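Local atomic coordinates of lipoprotein (Mycoplasma mycoides subsp. capri, PDB entry 7ADK), a protein that probably acts as a lipid-tethered cell-surface peptidase of mycoplasma with a trypsin-like (PA clan) peptidase fold. Residues 336-341 with 360-365; 426-431 with 584-589; 442-447 with 542-547. All blocks are in the same frame, centred on the assembly; numbering follows the deposited sequence.

Contact 1 of 3, residues 336-341 with 360-365; sequences ISAQLT and QTQPDK
This is a sparse, glutamine-rich contact between the two arms of an antiparallel helical hairpin that projects from the body of the chain. Residues 336-341 lie within helix 329-345, and residues 360-365 lie at the N-terminal end of the second helix, 361-375. The short helical segments run at 148° to each other. Their axes come no closer than 10.6 Å, so side chains have to bridge the gap, and the two segments bury just 185 Å² between them.

Across the two segments one hydrogen bond joins two amides. Gln360 NE2 donates to Gln339 OE1 at 2.9 Å. The N-H points fairly straight at the oxygen, which lies in the amide plane of Gln360. On the acceptor side the donor sits above the carbonyl plane of Gln339 rather than on a lone pair. The two amide planes are nearly perpendicular, 84° apart. Both chains start with CG anti to the carbonyl carbon and bend at chi2. The stronger partner of Gln360 NE2 is Gln342 OE1, about one turn further along the first helix, which also accepts from Gln362 NE2.

Gln362 starts with CG in the crowded position between backbone N and carbonyl carbon (chi1 75°). Its chain bends again at chi2. This sets Gln362 NE2 3.5 Å from Ala338 CB, whose methyl faces the other arm. Gln339 NE2 lies 3.8 Å from Pro363 CG, and the two side chains cross at about a right angle. Within the first arm, Thr341 OG1 donates back to Ala338 O at 2.7 Å.

No touching residue is buried, as suits a surface hairpin. The 336-341 segment is mid-helix in 329-345. After a largely irregular connection the chain returns as helix 361-375, alongside it and roughly antiparallel.

Contact 2 of 3, residues 426-431 with 584-589; sequences MWIMDY and NNYSES
A classic beta bulge in strand 421-433 meets a tyrosine from the loop that follows helix 575-582. Met429 and Asp430 both face Tyr444 of the next strand, and both bond to its backbone. Tyr586 reaches the bulge with CG anti to its backbone N (chi1 -177°). Its hydroxyl OH donates to Met429 O at 3.1 Å. The donor stands well above that carbonyl plane, 64° out of it. The same hydroxyl is bonded to Val593 N, so two backbone groups hold the tip of the ring.

Ile428 covers one face of the Tyr586 ring. Its CG2 methyl sits almost over the middle, 3.8 Å from the ring centroid, in a CH-pi contact. Ile428 CD1 packs against the root of the side chain, 3.9 Å from Tyr586 CB. Tyr431 comes in obliquely, with Tyr586 CD2 at the edge of its ring, 3.9 Å from Tyr431 CD2. The CE2 side of the Tyr431 ring lies against Ser587, Tyr431 CE2 being 3.9 Å from Ser587 CA.

Asp430 turns the other way, where its carboxylate bonds to Tyr824, Ser837 and Leu839. The contact is buried. Strand 442-447 flanks it, and its Phe443 and Phe445 pack against Ile428. Thus the loop between helix 575-582 and strand 594-595 is fastened to strand 421-433.

Contact 3 of 3, residues 442-447 with 542-547; sequences KFYFGT and IVEVDF
Strands 442-447 and 541-546 form an antiparallel ladder in the large antiparallel sheet, consistent with the beta-barrel architecture of PA-clan peptidases. Two hydrogen-bonded pairs satisfy four amides and four carbonyls. Phe443 N donates to Val545 O at 3.0 Å, and Val545 N donates to Phe443 O at 2.8 Å. Phe445 N reaches Val543 O at 2.8 Å, and Val543 N reaches Phe445 O at 2.9 Å. The alternate residues Lys442, Tyr444 and Gly446 turn their backbone polar groups to strand 421-433.

Lys442, Tyr444, Glu544 and Asp546 share one face with Ile542. Lys442 is extended, and its NZ makes a salt bridge to Asp546 OD2 at 2.9 Å and a long one to Glu544 OE1 at 4.0 Å. Tyr444 OH donates to the anti lone pair of Glu544 OE2 at 2.7 Å. Tyr832 OH, its strongest partner, also grips that oxygen. Two hydroxyls and a nearby lysine would probably favour the charged carboxylate. Thr447 OG1 is bonded to Thr425 O.

The other face carries Phe443, Phe445, Val543 and Val545. Just past the strand, the Phe547 ring takes Val545 CG1 over one face, and at its edge Phe547 CD2 lies 3.7 Å from Phe443 CD1.

In the fold
Contact 1 comes first along the chain and stands apart. Its nearest atoms are about 46 Å from those of either other contact, and it is on the opposite side of the chain's centre from contact 2. Contacts 2 and 3 are close, with centres about 10 Å apart. Both segments of contact 3 fall between those of contact 2 in sequence. The two meet where strands 421-433 and 442-447 pair, through Trp427 O to Gly446 N and Asp430 O to Tyr444 N, both probable hydrogen bonds. Contacts 2 and 3 thus knit the antiparallel sheet of the probable peptidase domain to a following loop, whereas contact 1 joins the two helices of an outlying hairpin.

Contact 1 of 3, residues 336-341 with 360-365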
# COMPACT_ATOMS: atom_id res chain seq x y z
N ILE B 336 12.76 -30.05 20.44
CA ILE B 336 11.96 -31.04 19.70
C ILE B 336 11.82 -30.71 18.20
O ILE B 336 11.80 -31.62 17.37
CB ILE B 336 10.61 -31.35 20.41
CG1 ILE B 336 9.84 -32.55 19.83
CG2 ILE B 336 9.68 -30.15 20.44
CD1 ILE B 336 10.60 -33.87 19.90
N SER B 337 11.85 -29.44 17.81
CA SER B 337 11.92 -29.04 16.39
C SER B 337 13.24 -29.46 15.73
O SER B 337 13.24 -30.08 14.66
CB SER B 337 11.68 -27.53 16.24
OG SER B 337 12.62 -26.77 16.97
N ALA B 338 14.38 -29.19 16.37
CA ALA B 338 15.70 -29.57 15.88
C ALA B 338 15.85 -31.10 15.81
O ALA B 338 16.32 -31.65 14.81
CB ALA B 338 16.76 -28.92 16.76
N GLN B 339 15.37 -31.81 16.84
CA GLN B 339 15.27 -33.27 16.88
C GLN B 339 14.45 -33.83 15.69
O GLN B 339 14.89 -34.79 15.08
CB GLN B 339 14.64 -33.71 18.20
CG GLN B 339 15.50 -33.46 19.45
CD GLN B 339 16.47 -34.59 19.78
OE1 GLN B 339 16.82 -35.43 18.96
NE2 GLN B 339 16.94 -34.66 20.99
N LEU B 340 13.32 -33.22 15.31
CA LEU B 340 12.53 -33.70 14.17
C LEU B 340 13.27 -33.60 12.82
O LEU B 340 13.00 -34.38 11.90
CB LEU B 340 11.16 -33.00 14.17
CG LEU B 340 10.19 -33.46 13.07
CD1 LEU B 340 9.93 -34.96 13.07
CD2 LEU B 340 8.85 -32.75 13.22
N THR B 341 14.24 -32.69 12.67
CA THR B 341 15.15 -32.74 11.50
C THR B 341 16.02 -34.00 11.55
O THR B 341 16.05 -34.79 10.61
CB THR B 341 15.99 -31.47 11.32
OG1 THR B 341 17.06 -31.38 12.23
CG2 THR B 341 15.20 -30.18 11.43
N GLN B 360 23.99 -34.91 16.95
CA GLN B 360 23.12 -35.19 18.10
C GLN B 360 23.80 -34.91 19.46
O GLN B 360 23.26 -35.26 20.51
CB GLN B 360 22.54 -36.61 18.00
CG GLN B 360 21.50 -36.78 16.88
CD GLN B 360 20.11 -36.98 17.47
OE1 GLN B 360 19.69 -38.09 17.78
NE2 GLN B 360 19.35 -35.93 17.68
N THR B 361 24.93 -34.19 19.50
CA THR B 361 25.34 -33.43 20.69
C THR B 361 24.57 -32.11 20.84
O THR B 361 24.68 -31.48 21.89
CB THR B 361 26.84 -33.12 20.74
OG1 THR B 361 27.24 -32.36 19.63
CG2 THR B 361 27.68 -34.40 20.83
N GLN B 362 23.76 -31.71 19.85
CA GLN B 362 22.90 -30.52 19.97
C GLN B 362 21.92 -30.57 21.16
O GLN B 362 21.83 -29.54 21.83
CB GLN B 362 22.28 -30.13 18.61
CG GLN B 362 21.13 -30.98 18.05
CD GLN B 362 19.74 -30.69 18.62
OE1 GLN B 362 19.52 -29.82 19.44
NE2 GLN B 362 18.76 -31.45 18.22
N PRO B 363 21.29 -31.70 21.56
CA PRO B 363 20.68 -31.81 22.88
C PRO B 363 21.73 -31.76 24.00
O PRO B 363 21.64 -30.94 24.90
CB PRO B 363 19.87 -33.11 22.88
CG PRO B 363 20.55 -33.96 21.83
CD PRO B 363 21.00 -32.92 20.81
N ASP B 364 22.74 -32.63 23.98
CA ASP B 364 23.53 -32.92 25.18
C ASP B 364 24.48 -31.80 25.60
O ASP B 364 24.38 -31.34 26.74
CB ASP B 364 24.24 -34.27 25.06
CG ASP B 364 23.29 -35.47 25.09
OD1 ASP B 364 22.06 -35.31 25.03
OD2 ASP B 364 23.79 -36.61 25.20
N LYS B 365 25.36 -31.28 24.73
CA LYS B 365 26.33 -30.25 25.15
C LYS B 365 25.68 -28.89 25.45
O LYS B 365 26.27 -28.07 26.14
CB LYS B 365 27.53 -30.17 24.19
CG LYS B 365 27.36 -29.34 22.90
CD LYS B 365 27.98 -27.93 23.03
CE LYS B 365 27.86 -27.17 21.70
NZ LYS B 365 28.63 -25.91 21.73

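Contact 2 of 3, residues 426-431 with 584-589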
# COMPACT_ATOMS: atom_id res chain seq x y z
N MET B 426 5.22 18.39 11.11
CA MET B 426 5.14 19.82 11.38
C MET B 426 4.21 20.53 10.40
O MET B 426 3.92 20.02 9.32
CB MET B 426 6.50 20.53 11.29
CG MET B 426 7.67 19.80 11.91
SD MET B 426 9.08 20.84 12.34
CE MET B 426 9.83 21.16 10.71
N TRP B 427 3.79 21.73 10.75
CA TRP B 427 3.27 22.70 9.81
C TRP B 427 4.04 23.99 9.87
O TRP B 427 4.58 24.38 10.91
CB TRP B 427 1.79 22.96 10.06
CG TRP B 427 1.47 23.59 11.38
CD1 TRP B 427 1.27 24.90 11.58
CD2 TRP B 427 1.36 22.95 12.68
NE1 TRP B 427 1.06 25.14 12.92
CE2 TRP B 427 1.09 23.97 13.65
CE3 TRP B 427 1.45 21.63 13.15
CZ2 TRP B 427 0.94 23.73 15.01
CZ3 TRP B 427 1.27 21.37 14.52
CH2 TRP B 427 1.02 22.40 15.44
N ILE B 428 4.14 24.67 8.74
CA ILE B 428 4.65 26.03 8.64
C ILE B 428 3.63 26.96 9.32
O ILE B 428 2.45 26.95 8.96
CB ILE B 428 4.96 26.33 7.16
CG1 ILE B 428 6.00 27.44 7.00
CG2 ILE B 428 3.72 26.61 6.29
CD1 ILE B 428 6.63 27.38 5.60
N MET B 429 4.06 27.75 10.31
CA MET B 429 3.17 28.70 10.97
C MET B 429 3.58 30.15 10.75
O MET B 429 2.71 31.00 10.58
CB MET B 429 2.99 28.34 12.45
CG MET B 429 4.15 28.69 13.38
SD MET B 429 3.66 28.86 15.11
CE MET B 429 3.44 27.13 15.52
N ASP B 430 4.87 30.46 10.68
CA ASP B 430 5.35 31.84 10.70
C ASP B 430 6.71 32.00 9.99
O ASP B 430 7.42 31.03 9.76
CB ASP B 430 5.37 32.32 12.16
CG ASP B 430 5.51 33.82 12.35
OD1 ASP B 430 5.22 34.58 11.41
OD2 ASP B 430 5.91 34.26 13.45
N TYR B 431 7.07 33.24 9.68
CA TYR B 431 8.42 33.63 9.29
C TYR B 431 8.78 35.03 9.81
O TYR B 431 7.96 35.93 9.84
CB TYR B 431 8.62 33.53 7.77
CG TYR B 431 7.67 34.30 6.88
CD1 TYR B 431 7.86 35.67 6.64
CD2 TYR B 431 6.65 33.61 6.22
CE1 TYR B 431 7.03 36.34 5.73
CE2 TYR B 431 5.81 34.28 5.31
CZ TYR B 431 6.01 35.64 5.06
OH TYR B 431 5.18 36.28 4.20
N ASN B 584 6.87 25.50 -0.40
CA ASN B 584 5.67 25.57 -1.25
C ASN B 584 5.14 27.00 -1.44
O ASN B 584 3.94 27.26 -1.52
CB ASN B 584 4.61 24.60 -0.73
CG ASN B 584 4.74 23.16 -1.20
OD1 ASN B 584 4.98 22.89 -2.35
ND2 ASN B 584 4.46 22.21 -0.36
N ASN B 585 6.06 27.96 -1.46
CA ASN B 585 5.86 29.39 -1.60
C ASN B 585 4.89 30.03 -0.57
O ASN B 585 4.11 30.90 -0.92
CB ASN B 585 5.56 29.71 -3.07
CG ASN B 585 5.92 31.13 -3.44
OD1 ASN B 585 6.47 31.91 -2.69
ND2 ASN B 585 5.64 31.52 -4.65
N TYR B 586 4.96 29.62 0.69
CA TYR B 586 4.14 30.18 1.79
C TYR B 586 4.24 31.71 1.95
O TYR B 586 3.29 32.36 2.39
CB TYR B 586 4.53 29.48 3.10
CG TYR B 586 3.72 29.91 4.31
CD1 TYR B 586 2.36 29.58 4.40
CD2 TYR B 586 4.34 30.54 5.41
CE1 TYR B 586 1.62 29.88 5.56
CE2 TYR B 586 3.60 30.85 6.57
CZ TYR B 586 2.24 30.52 6.64
OH TYR B 586 1.49 30.77 7.74
N SER B 587 5.35 32.32 1.55
CA SER B 587 5.50 33.78 1.48
C SER B 587 4.47 34.44 0.57
O SER B 587 3.80 35.39 0.98
CB SER B 587 6.90 34.13 0.99
OG SER B 587 7.10 35.52 0.96
N GLU B 588 4.31 33.97 -0.66
CA GLU B 588 3.47 34.60 -1.68
C GLU B 588 2.06 34.02 -1.79
O GLU B 588 1.18 34.65 -2.35
CB GLU B 588 4.18 34.57 -3.04
CG GLU B 588 5.53 35.29 -3.07
CD GLU B 588 5.46 36.67 -2.42
OE1 GLU B 588 4.65 37.51 -2.87
OE2 GLU B 588 6.20 36.92 -1.45
N SER B 589 1.74 32.98 -1.01
CA SER B 589 0.35 32.60 -0.67
C SER B 589 -0.47 33.63 0.16
O SER B 589 0.06 34.26 1.09
CB SER B 589 0.37 31.27 0.05
OG SER B 589 -0.96 30.90 0.32

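Contact 3 of 3, residues 442-447 with 542-547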
# COMPACT_ATOMS: atom_id res chain seq x y z
N LYS B 442 13.88 32.70 7.12
CA LYS B 442 13.88 32.15 8.48
C LYS B 442 12.46 31.86 8.94
O LYS B 442 11.65 32.76 9.13
CB LYS B 442 14.63 33.15 9.37
CG LYS B 442 15.05 32.55 10.72
CD LYS B 442 16.08 33.46 11.37
CE LYS B 442 16.74 32.77 12.56
NZ LYS B 442 18.12 33.22 12.78
N PHE B 443 12.15 30.57 9.08
CA PHE B 443 10.80 30.02 9.20
C PHE B 443 10.60 29.28 10.52
O PHE B 443 11.53 28.69 11.04
CB PHE B 443 10.51 29.08 8.03
CG PHE B 443 10.30 29.78 6.71
CD1 PHE B 443 11.38 30.20 5.94
CD2 PHE B 443 8.99 30.00 6.25
CE1 PHE B 443 11.18 30.81 4.70
CE2 PHE B 443 8.78 30.61 5.01
CZ PHE B 443 9.87 31.00 4.23
N TYR B 444 9.36 29.29 11.02
CA TYR B 444 8.94 28.68 12.27
C TYR B 444 7.85 27.67 12.02
O TYR B 444 6.89 27.92 11.28
CB TYR B 444 8.51 29.74 13.28
CG TYR B 444 9.55 30.79 13.52
CD1 TYR B 444 9.68 31.86 12.63
CD2 TYR B 444 10.46 30.66 14.58
CE1 TYR B 444 10.77 32.73 12.72
CE2 TYR B 444 11.53 31.56 14.69
CZ TYR B 444 11.72 32.56 13.74
OH TYR B 444 12.84 33.31 13.77
N PHE B 445 8.03 26.49 12.60
CA PHE B 445 7.21 25.31 12.38
C PHE B 445 6.59 24.83 13.70
O PHE B 445 7.30 24.62 14.66
CB PHE B 445 8.06 24.22 11.74
CG PHE B 445 8.56 24.51 10.32
CD1 PHE B 445 9.71 25.27 10.08
CD2 PHE B 445 7.86 23.95 9.23
CE1 PHE B 445 10.14 25.51 8.76
CE2 PHE B 445 8.30 24.16 7.91
CZ PHE B 445 9.43 24.95 7.68
N GLY B 446 5.26 24.66 13.74
CA GLY B 446 4.56 24.06 14.86
C GLY B 446 4.66 22.55 14.80
O GLY B 446 4.53 21.93 13.75
N THR B 447 4.94 21.91 15.92
CA THR B 447 5.09 20.47 16.06
C THR B 447 4.73 20.09 17.50
O THR B 447 4.17 20.92 18.22
CB THR B 447 6.51 20.03 15.63
OG1 THR B 447 6.56 18.64 15.54
CG2 THR B 447 7.63 20.49 16.57
N ILE B 542 7.67 24.69 19.05
CA ILE B 542 7.86 25.49 17.83
C ILE B 542 9.33 25.52 17.44
O ILE B 542 10.17 25.99 18.19
CB ILE B 542 7.28 26.90 17.98
CG1 ILE B 542 5.83 26.86 18.50
CG2 ILE B 542 7.38 27.65 16.65
CD1 ILE B 542 5.25 28.23 18.80
N VAL B 543 9.65 25.00 16.25
CA VAL B 543 11.00 24.84 15.72
C VAL B 543 11.31 25.91 14.68
O VAL B 543 10.56 26.12 13.74
CB VAL B 543 11.18 23.44 15.10
CG1 VAL B 543 12.52 23.29 14.36
CG2 VAL B 543 11.08 22.38 16.20
N GLU B 544 12.44 26.57 14.82
CA GLU B 544 13.01 27.51 13.85
C GLU B 544 13.93 26.77 12.87
O GLU B 544 14.76 25.96 13.28
CB GLU B 544 13.73 28.61 14.62
CG GLU B 544 14.41 29.67 13.75
CD GLU B 544 15.21 30.67 14.59
OE1 GLU B 544 16.38 30.36 14.91
OE2 GLU B 544 14.71 31.77 14.89
N VAL B 545 13.81 27.09 11.59
CA VAL B 545 14.73 26.67 10.54
C VAL B 545 15.21 27.90 9.76
O VAL B 545 14.42 28.63 9.18
CB VAL B 545 14.08 25.62 9.63
CG1 VAL B 545 15.09 25.12 8.61
CG2 VAL B 545 13.56 24.41 10.38
N ASP B 546 16.53 28.13 9.74
CA ASP B 546 17.15 29.26 9.04
C ASP B 546 17.80 28.80 7.74
O ASP B 546 18.96 28.38 7.70
CB ASP B 546 18.11 29.97 10.01
CG ASP B 546 18.67 31.31 9.49
OD1 ASP B 546 18.56 31.61 8.29
OD2 ASP B 546 19.17 32.08 10.33
N PHE B 547 17.03 28.83 6.63
CA PHE B 547 17.51 28.30 5.35
C PHE B 547 18.66 29.11 4.75
O PHE B 547 19.47 28.55 4.00
CB PHE B 547 16.35 28.22 4.36
CG PHE B 547 15.28 27.22 4.73
CD1 PHE B 547 15.58 25.84 4.68
CD2 PHE B 547 14.00 27.65 5.11
CE1 PHE B 547 14.60 24.90 5.03
CE2 PHE B 547 13.01 26.71 5.45
CZ PHE B 547 13.32 25.34 5.41